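Local atomic coordinates of dTDP-glucose 4,6-dehydratase (Klebsiella pneumoniae, PDB entry 5U4Q), a protein that binds NAD and probably catalyses the dehydration of dTDP-glucose to dTDP-4-dehydro-6-deoxyglucose. Residues A[6-11]-A[17-22]; A[31-36]-A[71-76]; A[273-278]-A[286-291]; A[199-202]-A[207-210]. One frame throughout, in Å; residues are numbered along the deposited sequence.

Interaction 1 of 4, residues A[6-11]-A[17-22]; sequences FLVTGA and FHIAQR. With NAD (nicotinamide-adenine-dinucleotide), chain C.
V8 packs against A20 and I19 where strand 5-9 of the Rossmann fold lies against helix 14-25, the first beta-alpha pair of the dinucleotide-binding unit. One methyl does the work: with CG1 anti to the backbone N (chi1 176°), V8 turns CG2 onto the helix, where it rests 4.2 Å from CA of A20 and 4.3 Å from its CB. The small A20 lets the helix come close to the strand, and V8 CG2 reaches I19 CG2 more loosely at 4.5 Å. The far end of I19 leads away, its side chain also meeting I83 of the adjoining strand and V230 of helix 223-234. After the strand, the glycine-rich turn brings the backbones together, and A11 O lies 3.2 Å from F17 CA. F17 CB skirts the A11 carbonyl, and with CG roughly anti to its N (chi1 158°) the ring is carried off the strand to meet W188 edge-to-face. F17 CD2 also covers one face of the H18 ring, near its rim, and H18 NE2 is held by the backbone oxygen of P187. G10, with positive phi and no side chain, allows the adenosine ribose to settle closely, its CA 3.6 Å from NAD O4B.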
# COMPACT_ATOMS: atom_id res chain seq x y z
N PHE A 6 22.04 -14.72 5.74
CA PHE A 6 21.02 -13.71 5.85
C PHE A 6 21.28 -12.57 4.85
O PHE A 6 22.42 -12.16 4.64
CB PHE A 6 21.10 -13.04 7.23
CG PHE A 6 20.71 -13.91 8.39
CD1 PHE A 6 21.58 -14.82 8.91
CD2 PHE A 6 19.49 -13.72 9.03
CE1 PHE A 6 21.23 -15.60 10.00
CE2 PHE A 6 19.14 -14.47 10.12
CZ PHE A 6 20.02 -15.44 10.60
N LEU A 7 20.21 -12.05 4.28
CA LEU A 7 20.25 -10.80 3.55
C LEU A 7 19.80 -9.69 4.52
O LEU A 7 18.74 -9.82 5.13
CB LEU A 7 19.26 -10.78 2.39
CG LEU A 7 19.08 -9.47 1.63
CD1 LEU A 7 20.42 -8.98 1.06
CD2 LEU A 7 18.03 -9.62 0.53
N VAL A 8 20.59 -8.63 4.62
CA VAL A 8 20.19 -7.45 5.38
C VAL A 8 20.12 -6.31 4.37
O VAL A 8 21.14 -5.87 3.84
CB VAL A 8 21.18 -7.10 6.51
CG1 VAL A 8 20.77 -5.81 7.23
CG2 VAL A 8 21.30 -8.24 7.49
N THR A 9 18.92 -5.79 4.11
CA THR A 9 18.81 -4.63 3.22
C THR A 9 18.89 -3.38 4.06
O THR A 9 18.57 -3.38 5.25
CB THR A 9 17.53 -4.64 2.39
OG1 THR A 9 16.41 -4.24 3.19
CG2 THR A 9 17.30 -6.02 1.77
N GLY A 10 19.40 -2.31 3.45
CA GLY A 10 19.60 -1.07 4.21
C GLY A 10 20.76 -1.24 5.17
O GLY A 10 20.83 -0.57 6.20
N ALA A 11 21.72 -2.11 4.82
CA ALA A 11 22.83 -2.46 5.70
C ALA A 11 23.81 -1.34 6.02
O ALA A 11 24.53 -1.45 7.01
CB ALA A 11 23.59 -3.64 5.10
N PHE A 17 22.77 -1.62 9.80
CA PHE A 17 24.16 -1.79 10.21
C PHE A 17 24.21 -2.62 11.50
O PHE A 17 24.94 -3.61 11.62
CB PHE A 17 24.85 -0.44 10.44
CG PHE A 17 26.04 -0.53 11.33
CD1 PHE A 17 27.20 -1.18 10.92
CD2 PHE A 17 26.01 0.01 12.61
CE1 PHE A 17 28.28 -1.29 11.76
CE2 PHE A 17 27.10 -0.09 13.44
CZ PHE A 17 28.24 -0.75 13.02
N HIS A 18 23.45 -2.20 12.51
CA HIS A 18 23.46 -2.90 13.77
C HIS A 18 23.00 -4.35 13.70
O HIS A 18 23.57 -5.21 14.37
CB HIS A 18 22.64 -2.14 14.83
CG HIS A 18 23.30 -0.90 15.34
ND1 HIS A 18 24.12 -0.89 16.45
CD2 HIS A 18 23.23 0.38 14.91
CE1 HIS A 18 24.51 0.35 16.68
NE2 HIS A 18 24.00 1.14 15.76
N ILE A 19 22.00 -4.62 12.86
CA ILE A 19 21.51 -5.98 12.70
C ILE A 19 22.60 -6.81 12.01
O ILE A 19 22.93 -7.89 12.47
CB ILE A 19 20.19 -6.04 11.90
CG1 ILE A 19 19.06 -5.30 12.65
CG2 ILE A 19 19.78 -7.49 11.62
CD1 ILE A 19 18.77 -5.81 14.00
N ALA A 20 23.18 -6.27 10.94
CA ALA A 20 24.25 -7.02 10.24
C ALA A 20 25.42 -7.31 11.18
O ALA A 20 25.95 -8.42 11.22
CB ALA A 20 24.72 -6.24 9.05
N GLN A 21 25.83 -6.30 11.95
CA GLN A 21 26.96 -6.47 12.87
C GLN A 21 26.68 -7.60 13.90
O GLN A 21 27.54 -8.44 14.18
CB GLN A 21 27.24 -5.14 13.58
CG GLN A 21 28.39 -5.18 14.57
CD GLN A 21 28.58 -3.84 15.22
OE1 GLN A 21 27.67 -3.32 15.93
NE2 GLN A 21 29.72 -3.24 14.98
N ARG A 22 25.47 -7.60 14.46
CA ARG A 22 25.11 -8.62 15.44
C ARG A 22 25.11 -10.01 14.81
O ARG A 22 25.60 -10.98 15.41
CB ARG A 22 23.76 -8.28 16.07
CG ARG A 22 23.22 -9.33 17.02
CD ARG A 22 24.08 -9.57 18.25
NE ARG A 22 23.49 -10.64 19.05
CZ ARG A 22 22.53 -10.47 19.97
NH1 ARG A 22 22.07 -9.26 20.25
NH2 ARG A 22 22.04 -11.51 20.61
PA NAD C . 18.32 4.70 7.44
O1A NAD C . 19.48 4.98 8.31
O2A NAD C . 17.86 5.72 6.42
O5B NAD C . 18.60 3.28 6.71
C5B NAD C . 17.91 2.82 5.56
C4B NAD C . 18.94 2.47 4.50
O4B NAD C . 18.17 2.07 3.35
C3B NAD C . 19.81 3.65 4.09
O3B NAD C . 21.22 3.46 4.33
C2B NAD C . 19.47 3.84 2.62
O2B NAD C . 20.60 4.21 1.81
C1B NAD C . 18.84 2.51 2.20
N9A NAD C . 17.90 2.63 1.07
C8A NAD C . 16.87 3.49 0.96
N7A NAD C . 16.25 3.33 -0.21
C5A NAD C . 16.88 2.33 -0.86
C6A NAD C . 16.74 1.69 -2.18
N6A NAD C . 15.79 2.05 -3.04
N1A NAD C . 17.61 0.72 -2.46
C2A NAD C . 18.59 0.33 -1.63
N3A NAD C . 18.79 0.89 -0.42
C4A NAD C . 17.96 1.89 -0.01
O3 NAD C . 16.99 4.39 8.30
PN NAD C . 16.78 3.36 9.52
O1N NAD C . 17.92 2.45 9.71
O2N NAD C . 16.23 4.24 10.65
O5D NAD C . 15.54 2.56 8.93
C5D NAD C . 15.48 1.15 8.74
C4D NAD C . 14.02 0.80 8.53
O4D NAD C . 13.30 0.97 9.77
C3D NAD C . 13.23 1.60 7.50
O3D NAD C . 12.37 0.70 6.80
C2D NAD C . 12.37 2.54 8.31
O2D NAD C . 11.13 2.88 7.66
C1D NAD C . 12.13 1.75 9.58
N1N NAD C . 11.91 2.61 10.75
C2N NAD C . 12.93 3.19 11.43
C3N NAD C . 12.69 4.01 12.55
C7N NAD C . 13.78 4.70 13.38
O7N NAD C . 13.48 5.26 14.44
N7N NAD C . 15.07 4.77 12.98
C4N NAD C . 11.39 4.25 12.94
C5N NAD C . 10.35 3.66 12.22
C6N NAD C . 10.63 2.86 11.11

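Interaction 2 of 4, residues A[31-36]-A[71-76]; sequences VGIDNM and AKLFAT. With NAD (nicotinamide-adenine-dinucleotide), chain C.
L73 of helix 67-77 meets I33 and V31 of strand 29-34, the second strand of the Rossmann sheet, so the contact fastens a helix of the NAD-binding domain onto the strand that carries the adenosine-binding acid. I33 and L73 reach toward each other tip to tip: I33 CG2 lies 3.9 Å from L73 CD2, and I33 CD1 touches the same methyl. V31 passes alongside L73 instead, in the reverse direction, with V31 CG1 4.0 Å from L73 CD1. In L73, CG anti to the backbone N (chi1 173°), together with chi2 of 78°, brings both methyls to the strand. Around this apolar core, L7 of strand 5-9 touches both I33 and L73, and F79 touches both V31 and L73.

Further along the strand, D34 grips the adenosine ribose with both carboxylate oxygens, taking hydrogen bonds from NAD O2B to OD1 (2.5 Å) and from NAD O3B to OD2 (2.7 Å). An acid at this strand end is the usual mark of NAD binding in the family. It is steadied by an Asx turn, M36 N donating to the anti lone pair of D34 OD1 at 2.8 Å, and by A12 N at OD2. The N35 amide lies flat over the adenine, with OD1 3.3 Å from NAD C4A; its ND2, hydrogen-bonded to D63 OD2, sits 3.3 Å from NAD C6A.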
# COMPACT_ATOMS: atom_id res chain seq x y z
N VAL A 31 24.90 -10.97 3.69
CA VAL A 31 25.06 -10.11 2.54
C VAL A 31 24.25 -8.86 2.87
O VAL A 31 23.07 -8.94 3.24
CB VAL A 31 24.53 -10.73 1.24
CG1 VAL A 31 24.62 -9.74 0.09
CG2 VAL A 31 25.31 -12.02 0.94
N GLY A 32 24.91 -7.72 2.78
CA GLY A 32 24.28 -6.42 3.00
C GLY A 32 24.13 -5.71 1.68
O GLY A 32 25.03 -5.78 0.83
N ILE A 33 22.97 -5.07 1.45
CA ILE A 33 22.79 -4.23 0.29
C ILE A 33 22.30 -2.85 0.72
O ILE A 33 21.65 -2.71 1.76
CB ILE A 33 21.85 -4.84 -0.77
CG1 ILE A 33 20.40 -4.95 -0.28
CG2 ILE A 33 22.37 -6.20 -1.20
CD1 ILE A 33 19.41 -5.32 -1.36
N ASP A 34 22.64 -1.83 -0.07
CA ASP A 34 22.22 -0.47 0.18
C ASP A 34 22.52 0.29 -1.09
O ASP A 34 23.47 -0.04 -1.78
CB ASP A 34 23.03 0.08 1.36
CG ASP A 34 22.36 1.25 2.03
OD1 ASP A 34 22.24 2.33 1.39
OD2 ASP A 34 21.95 1.08 3.21
N ASN A 35 21.73 1.31 -1.39
CA ASN A 35 22.03 2.14 -2.57
C ASN A 35 22.87 3.36 -2.25
O ASN A 35 23.16 4.16 -3.16
CB ASN A 35 20.76 2.50 -3.34
CG ASN A 35 19.88 3.51 -2.64
OD1 ASN A 35 20.13 3.90 -1.50
ND2 ASN A 35 18.84 3.96 -3.35
N MSE A 36 23.25 3.53 -0.98
CA MSE A 36 24.12 4.64 -0.54
C MSE A 36 23.55 5.96 -0.95
O MSE A 36 24.27 6.86 -1.37
CB MSE A 36 25.55 4.46 -1.10
CG MSE A 36 26.12 3.07 -0.83
SE MSE A 36 26.23 2.67 1.10
CE MSE A 36 27.76 3.77 1.59
N ALA A 71 16.85 -9.76 -8.61
CA ALA A 71 16.69 -11.17 -8.97
C ALA A 71 18.04 -11.91 -8.95
O ALA A 71 18.13 -13.02 -8.43
CB ALA A 71 16.03 -11.29 -10.34
N LYS A 72 19.07 -11.28 -9.51
CA LYS A 72 20.43 -11.85 -9.52
C LYS A 72 20.95 -12.09 -8.10
O LYS A 72 21.55 -13.10 -7.80
CB LYS A 72 21.38 -10.96 -10.29
CG LYS A 72 22.77 -11.55 -10.52
CD LYS A 72 23.69 -10.57 -11.26
CE LYS A 72 23.08 -10.08 -12.57
NZ LYS A 72 23.99 -9.20 -13.36
N LEU A 73 20.70 -11.13 -7.22
CA LEU A 73 21.12 -11.25 -5.84
C LEU A 73 20.48 -12.48 -5.17
O LEU A 73 21.16 -13.31 -4.60
CB LEU A 73 20.74 -9.98 -5.08
CG LEU A 73 20.95 -9.97 -3.58
CD1 LEU A 73 22.41 -9.74 -3.25
CD2 LEU A 73 20.08 -8.89 -2.96
N PHE A 74 19.17 -12.58 -5.26
CA PHE A 74 18.48 -13.69 -4.65
C PHE A 74 18.90 -15.02 -5.30
O PHE A 74 19.14 -15.99 -4.61
CB PHE A 74 16.98 -13.51 -4.70
CG PHE A 74 16.42 -12.60 -3.61
CD1 PHE A 74 15.96 -13.13 -2.43
CD2 PHE A 74 16.29 -11.23 -3.81
CE1 PHE A 74 15.43 -12.30 -1.45
CE2 PHE A 74 15.77 -10.41 -2.82
CZ PHE A 74 15.33 -10.95 -1.66
N ALA A 75 19.02 -15.00 -6.61
CA ALA A 75 19.35 -16.24 -7.33
C ALA A 75 20.73 -16.77 -7.00
O ALA A 75 20.91 -17.96 -6.79
CB ALA A 75 19.24 -16.02 -8.80
N THR A 76 21.71 -15.88 -6.97
CA THR A 76 23.10 -16.29 -6.70
C THR A 76 23.35 -16.64 -5.22
O THR A 76 24.15 -17.52 -4.90
CB THR A 76 24.11 -15.22 -7.14
OG1 THR A 76 23.86 -13.97 -6.46
CG2 THR A 76 24.01 -14.96 -8.61
PA NAD C . 18.32 4.70 7.44
O1A NAD C . 19.48 4.98 8.31
O2A NAD C . 17.86 5.72 6.42
O5B NAD C . 18.60 3.28 6.71
C5B NAD C . 17.91 2.82 5.56
C4B NAD C . 18.94 2.47 4.50
O4B NAD C . 18.17 2.07 3.35
C3B NAD C . 19.81 3.65 4.09
O3B NAD C . 21.22 3.46 4.33
C2B NAD C . 19.47 3.84 2.62
O2B NAD C . 20.60 4.21 1.81
C1B NAD C . 18.84 2.51 2.20
N9A NAD C . 17.90 2.63 1.07
C8A NAD C . 16.87 3.49 0.96
N7A NAD C . 16.25 3.33 -0.21
C5A NAD C . 16.88 2.33 -0.86
C6A NAD C . 16.74 1.69 -2.18
N6A NAD C . 15.79 2.05 -3.04
N1A NAD C . 17.61 0.72 -2.46
C2A NAD C . 18.59 0.33 -1.63
N3A NAD C . 18.79 0.89 -0.42
C4A NAD C . 17.96 1.89 -0.01
O3 NAD C . 16.99 4.39 8.30
PN NAD C . 16.78 3.36 9.52
O1N NAD C . 17.92 2.45 9.71
O2N NAD C . 16.23 4.24 10.65
O5D NAD C . 15.54 2.56 8.93
C5D NAD C . 15.48 1.15 8.74
C4D NAD C . 14.02 0.80 8.53
O4D NAD C . 13.30 0.97 9.77
C3D NAD C . 13.23 1.60 7.50
O3D NAD C . 12.37 0.70 6.80
C2D NAD C . 12.37 2.54 8.31
O2D NAD C . 11.13 2.88 7.66
C1D NAD C . 12.13 1.75 9.58
N1N NAD C . 11.91 2.61 10.75
C2N NAD C . 12.93 3.19 11.43
C3N NAD C . 12.69 4.01 12.55
C7N NAD C . 13.78 4.70 13.38
O7N NAD C . 13.48 5.26 14.44
N7N NAD C . 15.07 4.77 12.98
C4N NAD C . 11.39 4.25 12.94
C5N NAD C . 10.35 3.66 12.22
C6N NAD C . 10.63 2.86 11.11

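Interaction 3 of 4, residues A[273-278]-A[286-291]; sequences DYITAL and AQKNMM
I275 carries this contact from the helical side, reaching from helix 271-282 to A286 and K288 on the chain that enters strand 288-291. The helix and strand are joined by a short connection, and together they form an alpha-beta unit at the edge of the protein, in the region consistent with the smaller C-terminal lobe of extended short-chain dehydrogenases.

Along the helix, D273 comes first, its OD2 accepting a hydrogen bond from E270 N one turn earlier. Y274 faces other neighbours, with its ring meeting that of F220 and its side chain also touching L195 and V320. I275 then turns to the strand. CG1 lies anti to the carbonyl carbon (chi1 -61°) and the CG2 methyl anti to the backbone N, and it is CG2 that makes the contact. That methyl lies 4.3 Å from A286 CB and 4.0 Å from K288 CE, the lysine chain running past the isoleucine in the opposite sense. Beyond it, L278 packs on F198 and T199 of helix 194-203 and on helix 320-334.

K288 stays extended until its last torsion, where a bend (chi4 70°) folds NZ back to donate to A286 O at 2.9 Å. The donor is tilted 31° from the plane of that carbonyl. E279 OE2, on the same helix as I275, forms a salt bridge with K288 NZ and also accepts from A286 N. The lysine is thus divided in its chemistry: its CE methylene packs on the I275 methyl, while its ammonium, whose charge the E279 carboxylate would be expected to stabilise, ties the chain leading into the strand to the helix.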
# COMPACT_ATOMS: atom_id res chain seq x y z
N ASP A 273 12.86 14.51 29.42
CA ASP A 273 13.88 13.68 30.12
C ASP A 273 15.10 13.45 29.21
O ASP A 273 16.24 13.44 29.69
CB ASP A 273 13.31 12.32 30.56
CG ASP A 273 12.22 12.43 31.62
OD1 ASP A 273 12.15 13.44 32.34
OD2 ASP A 273 11.44 11.46 31.76
N TYR A 274 14.85 13.26 27.91
CA TYR A 274 15.96 13.07 26.96
C TYR A 274 16.73 14.36 26.75
O TYR A 274 17.94 14.34 26.69
CB TYR A 274 15.44 12.58 25.60
CG TYR A 274 14.88 11.20 25.65
CD1 TYR A 274 15.71 10.09 25.59
CD2 TYR A 274 13.52 10.99 25.76
CE1 TYR A 274 15.19 8.80 25.65
CE2 TYR A 274 12.99 9.70 25.83
CZ TYR A 274 13.83 8.62 25.75
OH TYR A 274 13.31 7.35 25.83
N ILE A 275 16.01 15.48 26.62
CA ILE A 275 16.68 16.77 26.41
C ILE A 275 17.55 17.11 27.63
O ILE A 275 18.69 17.49 27.47
CB ILE A 275 15.66 17.89 26.13
CG1 ILE A 275 14.90 17.55 24.85
CG2 ILE A 275 16.37 19.24 26.00
CD1 ILE A 275 13.84 18.57 24.50
N THR A 276 16.99 16.96 28.83
CA THR A 276 17.75 17.28 30.03
C THR A 276 19.01 16.43 30.13
O THR A 276 20.11 16.94 30.45
CB THR A 276 16.89 17.08 31.29
OG1 THR A 276 15.74 17.93 31.20
CG2 THR A 276 17.68 17.41 32.54
N ALA A 277 18.87 15.14 29.84
CA ALA A 277 20.01 14.23 29.89
C ALA A 277 21.08 14.62 28.84
O ALA A 277 22.27 14.51 29.11
CB ALA A 277 19.57 12.79 29.68
N LEU A 278 20.64 14.98 27.64
CA LEU A 278 21.59 15.44 26.61
C LEU A 278 22.30 16.70 27.04
O LEU A 278 23.51 16.84 26.82
CB LEU A 278 20.90 15.72 25.27
CG LEU A 278 20.77 14.60 24.28
CD1 LEU A 278 19.98 15.12 23.09
CD2 LEU A 278 22.14 14.09 23.81
N ALA A 286 20.10 23.65 25.72
CA ALA A 286 19.48 23.70 24.41
C ALA A 286 18.54 24.89 24.29
O ALA A 286 17.87 25.26 25.27
CB ALA A 286 18.69 22.42 24.16
N GLN A 287 18.51 25.50 23.10
CA GLN A 287 17.57 26.56 22.77
C GLN A 287 16.24 25.88 22.47
O GLN A 287 16.21 24.92 21.70
CB GLN A 287 18.02 27.33 21.53
CG GLN A 287 19.31 28.12 21.71
CD GLN A 287 19.09 29.41 22.47
OE1 GLN A 287 19.64 29.62 23.55
NE2 GLN A 287 18.25 30.29 21.91
N LYS A 288 15.16 26.36 23.07
CA LYS A 288 13.86 25.76 22.91
C LYS A 288 12.80 26.74 22.42
O LYS A 288 12.82 27.92 22.82
CB LYS A 288 13.40 25.15 24.24
CG LYS A 288 14.42 24.21 24.86
CD LYS A 288 14.03 23.77 26.27
CE LYS A 288 15.14 22.95 26.90
NZ LYS A 288 16.37 23.72 27.26
N ASN A 289 11.91 26.27 21.55
CA ASN A 289 10.74 27.02 21.09
C ASN A 289 9.52 26.27 21.63
O ASN A 289 9.28 25.12 21.27
CB ASN A 289 10.64 27.05 19.56
CG ASN A 289 11.84 27.67 18.89
OD1 ASN A 289 12.18 27.29 17.77
ND2 ASN A 289 12.49 28.62 19.56
N MSE A 290 8.75 26.91 22.50
CA MSE A 290 7.58 26.26 23.08
C MSE A 290 6.42 26.38 22.14
O MSE A 290 6.03 27.49 21.76
CB MSE A 290 7.23 26.86 24.44
CG MSE A 290 8.42 27.03 25.37
SE MSE A 290 9.44 25.36 25.61
CE MSE A 290 7.98 24.20 26.23
N MSE A 291 5.87 25.24 21.75
CA MSE A 291 4.76 25.20 20.80
C MSE A 291 3.47 25.27 21.59
O MSE A 291 3.28 24.48 22.52
CB MSE A 291 4.84 23.91 19.99
CG MSE A 291 6.20 23.71 19.33
SE MSE A 291 6.63 25.22 18.14
CE MSE A 291 5.73 24.56 16.51

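Interaction 4 of 4, residues A[199-202]-A[207-210]; sequences TKAM and SIDV
I208 meets A201 and M202 where helix 194-203 leads, after a short connection, into strand 208-211. The backbones come nearest at A201 and S207, whose CA atoms lie 6.6 Å apart. S207 points its own side chain away from the helix, onto N289 and Q287, in and just before the adjacent strand 288-291.

I208 follows and makes the apolar contact. Its CG1 is anti to the carbonyl carbon and beside the backbone N (chi1 -60°), and the extended chi2 of 170° sends CD1 on toward the helix. The branch thus has two points of contact: CG1 lies 4.1 Å from A201 CB, and CD1 lies 4.2 Å from M202 CG. A201, being short, lets the middle of the isoleucine chain come up to the helix, whereas M202, a selenomethionine, meets only its tip and runs on to pack against L282, M284 and A286. I208 also touches A286, in the loop that leads into strand 288-291.

D209 packs on N289 and M291. V210 completes the segment with its side chain on M290, while its backbone is hydrogen-bonded to N289 and M291. Helix 194-203 therefore covers a strand that pairs in parallel with strand 288-291, a two-stranded sheet backed by helices, as in the small C-terminal lobe of extended short-chain dehydrogenases.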
# COMPACT_ATOMS: atom_id res chain seq x y z
N THR A 199 21.02 16.61 19.23
CA THR A 199 22.42 16.92 19.46
C THR A 199 22.97 17.86 18.38
O THR A 199 23.68 18.82 18.69
CB THR A 199 23.26 15.61 19.47
OG1 THR A 199 22.82 14.77 20.54
CG2 THR A 199 24.73 15.90 19.62
N LYS A 200 22.64 17.56 17.13
CA LYS A 200 23.05 18.39 16.00
C LYS A 200 22.51 19.81 16.19
O LYS A 200 23.25 20.78 16.10
CB LYS A 200 22.54 17.79 14.69
CG LYS A 200 23.12 18.42 13.44
CD LYS A 200 22.70 17.67 12.18
CE LYS A 200 23.32 18.27 10.93
NZ LYS A 200 22.84 17.60 9.70
N ALA A 201 21.22 19.90 16.50
CA ALA A 201 20.54 21.20 16.70
C ALA A 201 21.23 21.98 17.83
O ALA A 201 21.56 23.17 17.66
CB ALA A 201 19.07 20.99 17.02
N MSE A 202 21.49 21.30 18.94
CA MSE A 202 22.18 21.91 20.09
C MSE A 202 23.55 22.42 19.77
O MSE A 202 23.87 23.58 20.10
CB MSE A 202 22.33 20.92 21.24
CG MSE A 202 21.01 20.83 21.95
SE MSE A 202 21.06 19.33 23.21
CE MSE A 202 22.21 20.11 24.55
N SER A 207 17.22 26.08 17.50
CA SER A 207 16.18 25.84 18.48
C SER A 207 15.47 24.51 18.22
O SER A 207 15.26 24.12 17.07
CB SER A 207 15.17 26.98 18.46
OG SER A 207 15.82 28.21 18.71
N ILE A 208 15.13 23.81 19.31
CA ILE A 208 14.35 22.59 19.24
C ILE A 208 12.90 22.94 19.55
O ILE A 208 12.63 23.66 20.52
CB ILE A 208 14.82 21.56 20.28
CG1 ILE A 208 16.29 21.20 20.05
CG2 ILE A 208 13.94 20.32 20.24
CD1 ILE A 208 16.87 20.39 21.19
N ASP A 209 11.98 22.43 18.74
CA ASP A 209 10.56 22.65 19.00
C ASP A 209 10.15 21.71 20.12
O ASP A 209 10.46 20.51 20.08
CB ASP A 209 9.70 22.41 17.75
CG ASP A 209 9.72 23.58 16.77
OD1 ASP A 209 10.49 24.55 16.97
OD2 ASP A 209 8.95 23.53 15.79
N VAL A 210 9.47 22.26 21.13
CA VAL A 210 9.02 21.51 22.29
C VAL A 210 7.51 21.62 22.42
O VAL A 210 6.99 22.71 22.66
CB VAL A 210 9.72 22.04 23.57
CG1 VAL A 210 9.25 21.28 24.81
CG2 VAL A 210 11.24 21.97 23.42

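Interactions 1 and 2 belong to the NAD-binding sheet and are joined through neighbouring strands: V8 N and V31 O are 2.9 Å apart, as are F6 O and V31 N, pairing strands 5-9 and 29-34 in parallel. Both touch NAD, from G10 at the glycine-rich turn and from D34 to M36 at the end of the next strand. Interactions 3 and 4 form a second cluster, their centres 7 Å apart, joined by strand pairing in which I208 N lies 2.8 Å from Q287 O and V210 N 2.9 Å from N289 O. The clusters do not touch: the centres of interactions 1 and 4 are 30 Å apart, with nearest atoms about 14 Å apart, and interactions 2 and 3 lie on opposite sides of the chain's centre.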